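Local coordinates for protein ICChI, a glycosylated chitinase (Ipomoea carnea, PDB 6IDN) that hydrolyses chitin and also shows lysozyme activity, as a glycosylated plant enzyme of glycoside hydrolase family 18 built on a TIM barrel, at residues 7-13 and 45-49; 58-64 and 111-117. All coordinates share one frame; numbering follows the deposited sequence.

Contact 1: 7-13 and 45-49; sequences WGQDGGE and NLTKH. With NAG (2-acetamido-2-deoxy-beta-D-glucopyranose), chain B.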
ATOM      1  N   TRP A   7      -8.148   1.371   0.413  1.00 18.78           N
ATOM      2  CA  TRP A   7      -9.487   1.455   0.971  1.00 18.99           C
ATOM      3  C   TRP A   7      -9.368   1.799   2.447  1.00 21.69           C
ATOM      4  O   TRP A   7      -8.398   1.421   3.109  1.00 19.98           O
ATOM      5  CB  TRP A   7     -10.248   0.135   0.777  1.00 23.03           C
ATOM      6  CG  TRP A   7     -11.612   0.062   1.420  1.00 23.39           C
ATOM      7  CD1 TRP A   7     -12.804   0.288   0.812  1.00 23.14           C
ATOM      8  CD2 TRP A   7     -11.920  -0.299   2.784  1.00 24.43           C
ATOM      9  NE1 TRP A   7     -13.846   0.103   1.706  1.00 24.97           N
ATOM     10  CE2 TRP A   7     -13.320  -0.256   2.921  1.00 29.92           C
ATOM     11  CE3 TRP A   7     -11.144  -0.649   3.894  1.00 27.71           C
ATOM     12  CZ2 TRP A   7     -13.955  -0.544   4.121  1.00 32.15           C
ATOM     13  CZ3 TRP A   7     -11.777  -0.932   5.086  1.00 26.93           C
ATOM     14  CH2 TRP A   7     -13.167  -0.881   5.190  1.00 27.90           C
ATOM     15  N   GLY A   8     -10.346   2.549   2.947  1.00 23.09           N
ATOM     16  CA  GLY A   8     -10.410   2.836   4.366  1.00 23.52           C
ATOM     17  C   GLY A   8     -10.595   4.297   4.719  1.00 26.60           C
ATOM     18  O   GLY A   8     -11.076   4.611   5.811  1.00 26.81           O
ATOM     19  N   GLN A   9     -10.224   5.207   3.817  1.00 26.34           N
ATOM     20  CA  GLN A   9     -10.104   6.611   4.179  1.00 25.37           C
ATOM     21  C   GLN A   9     -11.277   7.466   3.706  1.00 27.12           C
ATOM     22  O   GLN A   9     -11.185   8.700   3.746  1.00 29.87           O
ATOM     23  CB  GLN A   9      -8.778   7.168   3.658  1.00 23.99           C
ATOM     24  CG  GLN A   9      -7.565   6.684   4.453  1.00 24.16           C
ATOM     25  CD  GLN A   9      -7.677   7.051   5.913  1.00 27.99           C
ATOM     26  OE1 GLN A   9      -7.664   8.235   6.265  1.00 31.15           O
ATOM     27  NE2 GLN A   9      -7.831   6.041   6.780  1.00 24.33           N
ATOM     28  N   ASP A  10     -12.389   6.853   3.302  1.00 30.06           N
ATOM     29  CA  ASP A  10     -13.632   7.593   3.103  1.00 28.84           C
ATOM     30  C   ASP A  10     -14.806   6.645   3.304  1.00 28.61           C
ATOM     31  O   ASP A  10     -14.970   5.685   2.543  1.00 32.03           O
ATOM     32  CB  ASP A  10     -13.680   8.246   1.716  1.00 29.25           C
ATOM     33  CG  ASP A  10     -14.733   9.333   1.630  1.00 42.40           C
ATOM     34  OD1 ASP A  10     -15.919   9.038   1.901  1.00 40.77           O
ATOM     35  OD2 ASP A  10     -14.378  10.484   1.291  1.00 43.94           O
ATOM     36  N   GLY A  11     -15.618   6.910   4.332  1.00 30.41           N
ATOM     37  CA  GLY A  11     -16.707   6.014   4.697  1.00 32.97           C
ATOM     38  C   GLY A  11     -17.745   5.807   3.612  1.00 37.65           C
ATOM     39  O   GLY A  11     -18.487   4.820   3.657  1.00 37.16           O
ATOM     40  N   GLY A  12     -17.812   6.705   2.634  1.00 35.96           N
ATOM     41  CA  GLY A  12     -18.723   6.560   1.518  1.00 34.76           C
ATOM     42  C   GLY A  12     -18.182   5.831   0.307  1.00 39.27           C
ATOM     43  O   GLY A  12     -18.880   5.745  -0.711  1.00 39.02           O
ATOM     44  N   GLU A  13     -16.965   5.290   0.373  1.00 31.35           N
ATOM     45  CA  GLU A  13     -16.389   4.621  -0.786  1.00 29.48           C
ATOM     46  C   GLU A  13     -16.920   3.211  -0.988  1.00 37.15           C
ATOM     47  O   GLU A  13     -16.485   2.530  -1.922  1.00 30.02           O
ATOM     48  CB  GLU A  13     -14.863   4.583  -0.677  1.00 27.02           C
ATOM     49  CG  GLU A  13     -14.332   3.589   0.347  1.00 29.88           C
ATOM     50  CD  GLU A  13     -12.960   3.975   0.832  1.00 32.29           C
ATOM     51  OE1 GLU A  13     -12.180   4.508   0.014  1.00 29.73           O
ATOM     52  OE2 GLU A  13     -12.653   3.753   2.027  1.00 26.71           O
ATOM     53  N   ASN A  45      -7.081   3.948  11.870  1.00 25.46           N
ATOM     54  CA  ASN A  45      -8.053   4.931  11.404  1.00 26.05           C
ATOM     55  C   ASN A  45      -8.694   4.382  10.140  1.00 28.24           C
ATOM     56  O   ASN A  45      -8.023   4.253   9.111  1.00 25.79           O
ATOM     57  CB  ASN A  45      -7.359   6.266  11.137  1.00 28.41           C
ATOM     58  CG  ASN A  45      -8.313   7.373  10.744  1.00 34.85           C
ATOM     59  OD1 ASN A  45      -9.213   7.196   9.917  1.00 32.89           O
ATOM     60  ND2 ASN A  45      -8.116   8.536  11.344  1.00 30.70           N
ATOM     61  N   LEU A  46      -9.978   4.051  10.211  1.00 27.55           N
ATOM     62  CA  LEU A  46     -10.745   3.661   9.034  1.00 27.48           C
ATOM     63  C   LEU A  46     -11.842   4.683   8.773  1.00 32.41           C
ATOM     64  O   LEU A  46     -12.940   4.345   8.325  1.00 31.15           O
ATOM     65  CB  LEU A  46     -11.319   2.255   9.191  1.00 29.06           C
ATOM     66  CG  LEU A  46     -10.281   1.145   9.400  1.00 25.89           C
ATOM     67  CD1 LEU A  46     -10.916  -0.237   9.494  1.00 27.84           C
ATOM     68  CD2 LEU A  46      -9.218   1.186   8.289  1.00 23.06           C
ATOM     69  N   THR A  47     -11.512   5.955   9.027  1.00 30.29           N
ATOM     70  CA  THR A  47     -12.413   7.104   8.992  1.00 32.79           C
ATOM     71  C   THR A  47     -13.808   6.717   9.471  1.00 35.64           C
ATOM     72  O   THR A  47     -13.953   6.226  10.599  1.00 36.83           O
ATOM     73  CB  THR A  47     -12.436   7.751   7.596  1.00 35.21           C
ATOM     74  OG1 THR A  47     -12.878   6.817   6.604  1.00 33.03           O
ATOM     75  CG2 THR A  47     -11.037   8.234   7.234  1.00 32.18           C
ATOM     76  N   LYS A  48     -14.838   6.926   8.655  1.00 36.92           N
ATOM     77  CA  LYS A  48     -16.199   6.698   9.128  1.00 39.98           C
ATOM     78  C   LYS A  48     -16.723   5.303   8.805  1.00 39.64           C
ATOM     79  O   LYS A  48     -17.919   5.054   8.971  1.00 42.12           O
ATOM     80  CB  LYS A  48     -17.157   7.753   8.561  1.00 42.18           C
ATOM     81  CG  LYS A  48     -16.587   9.169   8.452  1.00 51.60           C
ATOM     82  CD  LYS A  48     -16.013   9.715   9.760  1.00 47.41           C
ATOM     83  CE  LYS A  48     -15.319  11.062   9.503  1.00 42.81           C
ATOM     84  NZ  LYS A  48     -14.962  11.805  10.757  1.00 44.49           N
ATOM     85  N   HIS A  49     -15.868   4.388   8.352  1.00 36.83           N
ATOM     86  CA  HIS A  49     -16.306   3.012   8.139  1.00 36.70           C
ATOM     87  C   HIS A  49     -16.720   2.362   9.453  1.00 38.59           C
ATOM     88  O   HIS A  49     -17.816   1.805   9.569  1.00 40.71           O
ATOM     89  CB  HIS A  49     -15.193   2.198   7.483  1.00 33.47           C
ATOM     90  CG  HIS A  49     -15.021   2.476   6.023  1.00 31.94           C
ATOM     91  ND1 HIS A  49     -15.957   2.106   5.084  1.00 32.79           N
ATOM     92  CD2 HIS A  49     -14.005   3.051   5.335  1.00 29.74           C
ATOM     93  CE1 HIS A  49     -15.538   2.461   3.883  1.00 40.03           C
ATOM     94  NE2 HIS A  49     -14.355   3.035   4.008  1.00 29.36           N
TER
HETATM   95  C1  NAG B   1      -8.919   9.680  11.050  1.00 27.84           C
HETATM   96  C2  NAG B   1      -9.094  10.549  12.285  1.00 27.79           C
HETATM   97  C3  NAG B   1      -9.847  11.833  11.929  1.00 28.41           C
HETATM   98  C4  NAG B   1      -9.143  12.541  10.777  1.00 30.46           C
HETATM   99  C5  NAG B   1      -8.987  11.580   9.602  1.00 35.50           C
HETATM  100  C6  NAG B   1      -8.226  12.166   8.437  1.00 34.38           C
HETATM  101  C7  NAG B   1      -9.205   9.549  14.528  1.00 49.31           C
HETATM  102  C8  NAG B   1     -10.054   8.790  15.503  1.00 51.06           C
HETATM  103  N2  NAG B   1      -9.772   9.821  13.347  1.00 35.82           N
HETATM  104  O3  NAG B   1      -9.880  12.690  13.065  1.00 36.71           O
HETATM  105  O4  NAG B   1      -9.884  13.685  10.362  1.00 30.18           O
HETATM  106  O5  NAG B   1      -8.254  10.426  10.030  1.00 33.07           O
HETATM  107  O6  NAG B   1      -6.899  12.506   8.818  1.00 41.00           O
HETATM  108  O7  NAG B   1      -8.058   9.899  14.799  1.00 47.15           O
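H49 lies between W7 and G11, and this sandwich is the heart of the tight part of the contact. On one face of the imidazole, CZ2 of W7 comes within 3.4 Å of H49 CE1, the two rings inclined by 31° and meeting obliquely. On the opposite face the CA of G11 makes a CH-pi contact, 3.8 Å from the imidazole centroid. The rotation of the ring is fixed from its edge: H49 NE2 donates in the ring plane to the anti lone pair of E13 OE2, a nearly straight bond of 2.7 Å between nearly coplanar groups. The same carboxylate oxygen also accepts from G8 N at 2.8 Å, met from above the carboxylate plane, so one buried acceptor ties the imidazole to the backbone turning out of the strand. E13 reaches it with CG wedged between its own N and carbonyl carbon (chi1 74°) and the chain extended beyond. T47 belongs to the packed side too: its OG1 sits 3.0 Å from G8 O and its methyl CG2 3.5 Å from Q9 OE1, while Q9 NE2 is held by G31 O. Buried N45 folds its OD1 back onto T47 N in an Asx turn.

The loose side is the N-linked glycan, which leaves N45 ND2 pointing outward, and the exposed K48, which touches a bound fucose.

As a whole, the contact joins the loop after barrel strand 2-7 to the loop after the short antiparallel strand 43-44: W7 packs on I28 of strand 27-36 and L16 of helix 16-21, and L46 on I30.

Contact 2: 58-64 and 111-117; sequences KFLSSEI and SRPLGDE. With CA (calcium ion), chain F.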
ATOM      1  N   LYS A  58     -14.654  -5.481  14.189  1.00 38.65           N
ATOM      2  CA  LYS A  58     -14.380  -6.910  14.104  1.00 37.69           C
ATOM      3  C   LYS A  58     -15.192  -7.586  13.007  1.00 41.92           C
ATOM      4  O   LYS A  58     -14.777  -8.635  12.502  1.00 36.93           O
ATOM      5  CB  LYS A  58     -14.641  -7.572  15.458  1.00 41.40           C
ATOM      6  CG  LYS A  58     -13.550  -7.297  16.485  1.00 40.04           C
ATOM      7  CD  LYS A  58     -13.568  -8.335  17.596  1.00 44.06           C
ATOM      8  CE  LYS A  58     -12.870  -7.819  18.829  1.00 52.82           C
ATOM      9  NZ  LYS A  58     -11.402  -7.811  18.627  1.00 46.26           N
ATOM     10  N   PHE A  59     -16.319  -6.994  12.608  1.00 39.75           N
ATOM     11  CA  PHE A  59     -17.105  -7.529  11.503  1.00 42.84           C
ATOM     12  C   PHE A  59     -16.303  -7.629  10.212  1.00 38.24           C
ATOM     13  O   PHE A  59     -16.681  -8.393   9.315  1.00 39.57           O
ATOM     14  CB  PHE A  59     -18.347  -6.656  11.266  1.00 47.75           C
ATOM     15  CG  PHE A  59     -18.050  -5.355  10.559  1.00 40.80           C
ATOM     16  CD1 PHE A  59     -17.686  -4.229  11.279  1.00 40.86           C
ATOM     17  CD2 PHE A  59     -18.140  -5.261   9.177  1.00 40.57           C
ATOM     18  CE1 PHE A  59     -17.407  -3.039  10.634  1.00 39.65           C
ATOM     19  CE2 PHE A  59     -17.854  -4.074   8.526  1.00 39.17           C
ATOM     20  CZ  PHE A  59     -17.490  -2.960   9.255  1.00 38.34           C
ATOM     21  N   LEU A  60     -15.222  -6.860  10.083  1.00 34.84           N
ATOM     22  CA  LEU A  60     -14.484  -6.850   8.824  1.00 32.25           C
ATOM     23  C   LEU A  60     -13.850  -8.200   8.524  1.00 31.87           C
ATOM     24  O   LEU A  60     -13.574  -8.498   7.358  1.00 29.80           O
ATOM     25  CB  LEU A  60     -13.413  -5.758   8.852  1.00 32.21           C
ATOM     26  CG  LEU A  60     -13.922  -4.359   8.496  1.00 40.16           C
ATOM     27  CD1 LEU A  60     -12.813  -3.332   8.685  1.00 37.51           C
ATOM     28  CD2 LEU A  60     -14.457  -4.319   7.062  1.00 36.49           C
ATOM     29  N   SER A  61     -13.621  -9.012   9.557  1.00 33.41           N
ATOM     30  CA  SER A  61     -13.077 -10.355   9.382  1.00 31.31           C
ATOM     31  C   SER A  61     -13.805 -11.117   8.278  1.00 34.36           C
ATOM     32  O   SER A  61     -13.176 -11.721   7.403  1.00 31.67           O
ATOM     33  CB  SER A  61     -13.174 -11.109  10.712  1.00 35.19           C
ATOM     34  OG  SER A  61     -12.220 -12.146  10.799  1.00 50.94           O
ATOM     35  N   SER A  62     -15.139 -11.103   8.307  1.00 36.08           N
ATOM     36  CA  SER A  62     -15.896 -11.866   7.323  1.00 35.75           C
ATOM     37  C   SER A  62     -15.696 -11.315   5.917  1.00 35.60           C
ATOM     38  O   SER A  62     -15.671 -12.080   4.946  1.00 34.80           O
ATOM     39  CB  SER A  62     -17.383 -11.869   7.688  1.00 38.68           C
ATOM     40  OG  SER A  62     -17.621 -12.638   8.861  1.00 59.76           O
ATOM     41  N   GLU A  63     -15.553  -9.994   5.788  1.00 32.91           N
ATOM     42  CA  GLU A  63     -15.357  -9.399   4.470  1.00 31.71           C
ATOM     43  C   GLU A  63     -13.930  -9.619   3.977  1.00 29.42           C
ATOM     44  O   GLU A  63     -13.713  -9.859   2.782  1.00 29.80           O
ATOM     45  CB  GLU A  63     -15.712  -7.909   4.512  1.00 32.33           C
ATOM     46  CG  GLU A  63     -17.128  -7.667   5.051  1.00 34.40           C
ATOM     47  CD  GLU A  63     -17.660  -6.258   4.839  1.00 40.08           C
ATOM     48  OE1 GLU A  63     -17.109  -5.517   4.003  1.00 36.55           O
ATOM     49  OE2 GLU A  63     -18.658  -5.902   5.507  1.00 37.34           O
ATOM     50  N   ILE A  64     -12.951  -9.556   4.883  1.00 28.90           N
ATOM     51  CA  ILE A  64     -11.576  -9.911   4.529  1.00 31.75           C
ATOM     52  C   ILE A  64     -11.526 -11.359   4.057  1.00 35.18           C
ATOM     53  O   ILE A  64     -10.949 -11.676   3.010  1.00 28.04           O
ATOM     54  CB  ILE A  64     -10.637  -9.672   5.727  1.00 27.06           C
ATOM     55  CG1 ILE A  64     -10.581  -8.183   6.094  1.00 25.57           C
ATOM     56  CG2 ILE A  64      -9.222 -10.193   5.438  1.00 31.36           C
ATOM     57  CD1 ILE A  64     -10.025  -7.919   7.496  1.00 25.12           C
ATOM     58  N   SER A 111      -7.050  -8.573  21.780  1.00 23.31           N
ATOM     59  CA  SER A 111      -8.195  -8.141  20.980  1.00 27.94           C
ATOM     60  C   SER A 111      -7.684  -7.702  19.616  1.00 28.77           C
ATOM     61  O   SER A 111      -6.966  -6.700  19.518  1.00 25.03           O
ATOM     62  CB  SER A 111      -8.951  -7.017  21.677  1.00 32.63           C
ATOM     63  OG  SER A 111      -9.987  -6.526  20.845  1.00 31.77           O
ATOM     64  N   ARG A 112      -8.043  -8.450  18.572  1.00 23.77           N
ATOM     65  CA  ARG A 112      -7.626  -8.104  17.216  1.00 21.49           C
ATOM     66  C   ARG A 112      -8.612  -7.108  16.618  1.00 27.20           C
ATOM     67  O   ARG A 112      -9.818  -7.393  16.591  1.00 29.59           O
ATOM     68  CB  ARG A 112      -7.533  -9.346  16.351  1.00 21.99           C
ATOM     69  CG  ARG A 112      -6.403 -10.310  16.765  1.00 20.09           C
ATOM     70  CD  ARG A 112      -6.436 -11.612  15.986  1.00 22.53           C
ATOM     71  NE  ARG A 112      -6.489 -11.380  14.544  1.00 20.73           N
ATOM     72  CZ  ARG A 112      -5.422 -11.358  13.748  1.00 20.26           C
ATOM     73  NH1 ARG A 112      -4.191 -11.555  14.242  1.00 18.55           N
ATOM     74  NH2 ARG A 112      -5.589 -11.140  12.449  1.00 18.84           N
ATOM     75  N   PRO A 113      -8.157  -5.935  16.162  1.00 25.11           N
ATOM     76  CA  PRO A 113      -9.097  -4.875  15.761  1.00 33.24           C
ATOM     77  C   PRO A 113     -10.040  -5.260  14.638  1.00 29.99           C
ATOM     78  O   PRO A 113     -11.173  -4.767  14.615  1.00 28.36           O
ATOM     79  CB  PRO A 113      -8.166  -3.731  15.341  1.00 31.96           C
ATOM     80  CG  PRO A 113      -6.915  -3.959  16.129  1.00 32.61           C
ATOM     81  CD  PRO A 113      -6.764  -5.464  16.180  1.00 27.80           C
ATOM     82  N   LEU A 114      -9.612  -6.100  13.695  1.00 25.98           N
ATOM     83  CA  LEU A 114     -10.447  -6.479  12.561  1.00 26.85           C
ATOM     84  C   LEU A 114     -10.911  -7.930  12.641  1.00 32.22           C
ATOM     85  O   LEU A 114     -11.264  -8.521  11.614  1.00 28.21           O
ATOM     86  CB  LEU A 114      -9.698  -6.240  11.247  1.00 25.65           C
ATOM     87  CG  LEU A 114      -9.047  -4.866  11.087  1.00 23.99           C
ATOM     88  CD1 LEU A 114      -8.302  -4.771   9.751  1.00 23.49           C
ATOM     89  CD2 LEU A 114     -10.089  -3.755  11.190  1.00 28.44           C
ATOM     90  N   GLY A 115     -10.910  -8.523  13.837  1.00 29.04           N
ATOM     91  CA  GLY A 115     -11.370  -9.890  13.986  1.00 30.18           C
ATOM     92  C   GLY A 115     -10.293 -10.917  13.703  1.00 26.87           C
ATOM     93  O   GLY A 115      -9.108 -10.611  13.558  1.00 26.94           O
ATOM     94  N   ASP A 116     -10.730 -12.175  13.585  1.00 28.26           N
ATOM     95  CA  ASP A 116      -9.791 -13.291  13.573  1.00 32.01           C
ATOM     96  C   ASP A 116      -9.091 -13.515  12.236  1.00 31.10           C
ATOM     97  O   ASP A 116      -8.007 -14.110  12.225  1.00 28.05           O
ATOM     98  CB  ASP A 116     -10.506 -14.577  13.979  1.00 34.87           C
ATOM     99  CG  ASP A 116     -10.081 -15.071  15.349  1.00 44.04           C
ATOM    100  OD1 ASP A 116      -9.374 -14.332  16.075  1.00 43.76           O
ATOM    101  OD2 ASP A 116     -10.483 -16.191  15.712  1.00 36.88           O
ATOM    102  N   GLU A 117      -9.665 -13.079  11.117  1.00 27.60           N
ATOM    103  CA  GLU A 117      -9.059 -13.380   9.822  1.00 25.32           C
ATOM    104  C   GLU A 117      -7.715 -12.670   9.654  1.00 23.66           C
ATOM    105  O   GLU A 117      -7.615 -11.453   9.852  1.00 29.05           O
ATOM    106  CB  GLU A 117     -10.010 -12.990   8.690  1.00 27.43           C
ATOM    107  CG  GLU A 117      -9.548 -13.459   7.322  1.00 32.14           C
ATOM    108  CD  GLU A 117      -9.674 -14.965   7.139  1.00 34.12           C
ATOM    109  OE1 GLU A 117     -10.494 -15.596   7.833  1.00 33.05           O
ATOM    110  OE2 GLU A 117      -8.941 -15.526   6.300  1.00 36.32           O
TER
HETATM  111 CA    CA F 314      -7.128 -15.908  16.159  1.00 22.01          CA
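L114 and S61 bring a type I beta turn, R112 to G115, against the N-terminal part of helix 60-69, on the outside of the TIM barrel. Apolar packing forms the inner layer. L60 and L114 lie side by side pointing the same way, CD1 of L60 3.7 Å from CD2 of L114, and I64 crosses L114 at about a right angle. I64 CG2 also meets the aliphatic part of E117, whose carboxylate bends away to a salt bridge with K68.

The metal is a second element. The calcium ion is bound by D116 OD1 at 2.7 Å and by Q108, so the ion bridges two points of the loop between helix 90-103 and strand 121-126.

Hydrogen bonds form the third group. S61 OG, anti to its own nitrogen (chi1 -156°), is carried across to accept from E117 N at 2.7 Å. Close by, G115, with no side chain, passes close to the chain at K58, their CA atoms 4.2 Å apart. R112 braces the turn from within: its NE, with the acceptor in the guanidinium plane, gives a nearly straight 2.9 Å bond to G115 O, and NH1 donates to L105 O.

At the far end of the contact, the K58 ammonium ends a long chain bent at its last torsion. NZ donates to S111 OG at 2.9 Å and to R112 O at 2.6 Å; it approaches that carbonyl from above its plane, while G115 N reaches the same oxygen from the opposite face.

How the contacts relate
Along the chain the two contacts come in series: 7-13 with 45-49 is complete before 58-64 with 111-117 begins. Their centres lie 16 Å apart, yet they share an apolar seam. L46 CD1 is 3.7 Å from L60 CD1 and 4.0 Å from L114 CD2, and W7 CH2 approaches L60 CD2, which makes helix 60-69 the common element between the loops. Contact 1 belongs to the loops that follow strands 2-7 and 43-44, whereas contact 2 joins the start of that helix to the loop leading into strand 121-126. The N-linked glycan at N45 lies at contact 1 and the calcium at D116 at contact 2, with the leucine and tryptophan packing where the two meet.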